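Local coordinates for protein endopolygalacturonase (Chondrostereum purpureum, PDB 1KCC) that probably hydrolyses the alpha-1,4 links between galacturonate units of polygalacturonan, as an endopolygalacturonase of glycosyl hydrolase family 28, at residues V225-Q230 against V256-S261. Residues are numbered along the deposited sequence; the frame is centred on the assembly and turned at random.
Sequences VRIKAQ and VLISQS. With GTR (beta-D-galactopyranuronic acid), chain B.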
# COMPACT_ATOMS: atom_id res chain seq x y z
N VAL A 225 -0.73 9.47 8.28
CA VAL A 225 -0.46 8.08 8.61
C VAL A 225 -1.59 7.55 9.49
O VAL A 225 -2.16 8.28 10.31
CB VAL A 225 0.92 7.87 9.28
CG1 VAL A 225 2.04 8.34 8.38
CG2 VAL A 225 0.98 8.59 10.65
N ARG A 226 -1.90 6.27 9.29
CA ARG A 226 -2.91 5.60 10.07
C ARG A 226 -2.46 4.21 10.50
O ARG A 226 -1.82 3.50 9.73
CB ARG A 226 -4.21 5.39 9.30
CG ARG A 226 -5.12 6.59 9.22
CD ARG A 226 -6.51 6.02 8.70
NE ARG A 226 -6.28 5.69 7.28
CZ ARG A 226 -7.33 5.31 6.51
NH1 ARG A 226 -8.55 5.20 7.00
NH2 ARG A 226 -7.09 5.01 5.21
N ILE A 227 -2.88 3.84 11.70
CA ILE A 227 -2.91 2.42 12.11
C ILE A 227 -4.35 2.15 12.47
O ILE A 227 -4.88 2.76 13.41
CB ILE A 227 -1.96 2.10 13.29
CG1 ILE A 227 -0.55 2.64 12.97
CG2 ILE A 227 -2.00 0.60 13.57
CD1 ILE A 227 0.42 2.35 14.13
N LYS A 228 -5.02 1.30 11.68
CA LYS A 228 -6.44 1.04 11.82
C LYS A 228 -6.66 -0.42 12.08
O LYS A 228 -6.16 -1.28 11.34
CB LYS A 228 -7.22 1.49 10.54
CG LYS A 228 -6.50 1.37 9.22
CD LYS A 228 -7.46 1.64 8.00
CE LYS A 228 -6.58 1.74 6.73
NZ LYS A 228 -7.43 1.75 5.51
N ALA A 229 -7.42 -0.74 13.11
CA ALA A 229 -7.85 -2.11 13.39
C ALA A 229 -9.36 -2.15 13.43
O ALA A 229 -9.99 -1.29 14.03
CB ALA A 229 -7.30 -2.65 14.70
N GLN A 230 -9.91 -3.19 12.79
CA GLN A 230 -11.33 -3.41 12.90
C GLN A 230 -11.73 -3.51 14.38
O GLN A 230 -11.12 -4.26 15.15
CB GLN A 230 -11.70 -4.74 12.19
CG GLN A 230 -11.42 -4.57 10.70
CD GLN A 230 -11.40 -5.79 9.83
OE1 GLN A 230 -12.11 -6.72 10.22
NE2 GLN A 230 -10.76 -5.85 8.70
N VAL A 256 -2.51 12.22 11.92
CA VAL A 256 -2.27 10.88 12.47
C VAL A 256 -3.57 10.38 13.03
O VAL A 256 -4.20 11.06 13.85
CB VAL A 256 -1.21 10.89 13.60
CG1 VAL A 256 -1.02 9.50 14.20
CG2 VAL A 256 0.07 11.52 13.11
N LEU A 257 -4.00 9.17 12.62
CA LEU A 257 -5.11 8.50 13.28
C LEU A 257 -4.69 7.07 13.60
O LEU A 257 -4.42 6.26 12.72
CB LEU A 257 -6.37 8.51 12.41
CG LEU A 257 -7.59 7.78 12.99
CD1 LEU A 257 -8.11 8.43 14.27
CD2 LEU A 257 -8.75 7.68 11.99
N ILE A 258 -4.64 6.79 14.90
CA ILE A 258 -4.32 5.45 15.40
C ILE A 258 -5.60 5.01 16.06
O ILE A 258 -5.97 5.61 17.09
CB ILE A 258 -3.10 5.49 16.34
CG1 ILE A 258 -1.90 5.92 15.48
CG2 ILE A 258 -2.89 4.13 17.05
CD1 ILE A 258 -0.60 6.11 16.02
N SER A 259 -6.28 3.99 15.53
CA SER A 259 -7.61 3.72 15.97
C SER A 259 -7.97 2.24 15.89
O SER A 259 -7.72 1.58 14.89
CB SER A 259 -8.60 4.49 15.08
OG SER A 259 -9.94 4.11 15.40
N GLN A 260 -8.63 1.78 16.95
CA GLN A 260 -9.18 0.44 17.05
C GLN A 260 -10.68 0.42 16.91
O GLN A 260 -11.37 -0.54 17.29
CB GLN A 260 -8.70 -0.22 18.35
CG GLN A 260 -7.22 -0.54 18.24
CD GLN A 260 -6.56 -0.85 19.58
OE1 GLN A 260 -6.98 -0.35 20.63
NE2 GLN A 260 -5.48 -1.62 19.56
N SER A 261 -11.22 1.47 16.26
CA SER A 261 -12.69 1.59 16.04
C SER A 261 -13.09 1.36 14.60
O SER A 261 -14.27 1.56 14.26
CB SER A 261 -13.16 3.01 16.43
OG SER A 261 -12.88 3.23 17.79
C1 GTR B . -13.12 4.77 2.10
C2 GTR B . -13.36 3.49 1.31
C3 GTR B . -13.19 2.34 2.17
C4 GTR B . -11.78 2.30 2.82
C5 GTR B . -11.61 3.66 3.52
C6 GTR B . -10.22 3.79 4.11
O1 GTR B . -13.25 5.90 1.28
O2 GTR B . -14.69 3.53 0.75
O3 GTR B . -13.37 1.10 1.37
O4 GTR B . -10.78 2.07 1.82
O5 GTR B . -11.79 4.76 2.60
O6A GTR B . -9.37 4.59 3.65
O6B GTR B . -10.01 3.06 5.08
O HOH W 1 -9.76 -3.22 17.36
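Strands 226-230 and 257-259 run parallel, pairing R226 with L257, I227 with I258 and K228 with S259; their axes approach to 4.8 Å at 19°. Four backbone hydrogen bonds join the two segments, among them S259 N to I227 O at 2.8 Å and A229 N to S259 O at 2.9 Å. V225 and V256 lie side by side on one face, CG2 to CG2 at 3.9 Å. I227 and I258 continue that row with their CD1 methyls. On the other face, CG of R226 rests against CB of L257 at 3.9 Å. A bend at chi3 (-72°) turns the guanidinium of R226 edge-on to the carboxylate of the bound galacturonate. R226 NH2 gives galacturonate O6A a nearly straight bond of 2.8 Å, and R226 NH1 gives O6B a longer, more bent one of 3.2 Å. K228 runs extended, with CE over one face of the guanidinium, and its NZ bonds the same O6B of the galacturonate at 2.9 Å. D174 forms salt bridges with both cations. A leucine in place of R226 would probably leave O6A without this donor and weaken the grip on the carboxylate. The strands are neighbouring rungs of the right-handed parallel beta-helix of this family. Strand 197-202 flanks 226-230 on its other side, H195 and Y262 also hydrogen-bond the sugar, and F275 of strand 275-280 packs on I227 and I258 inside the coil.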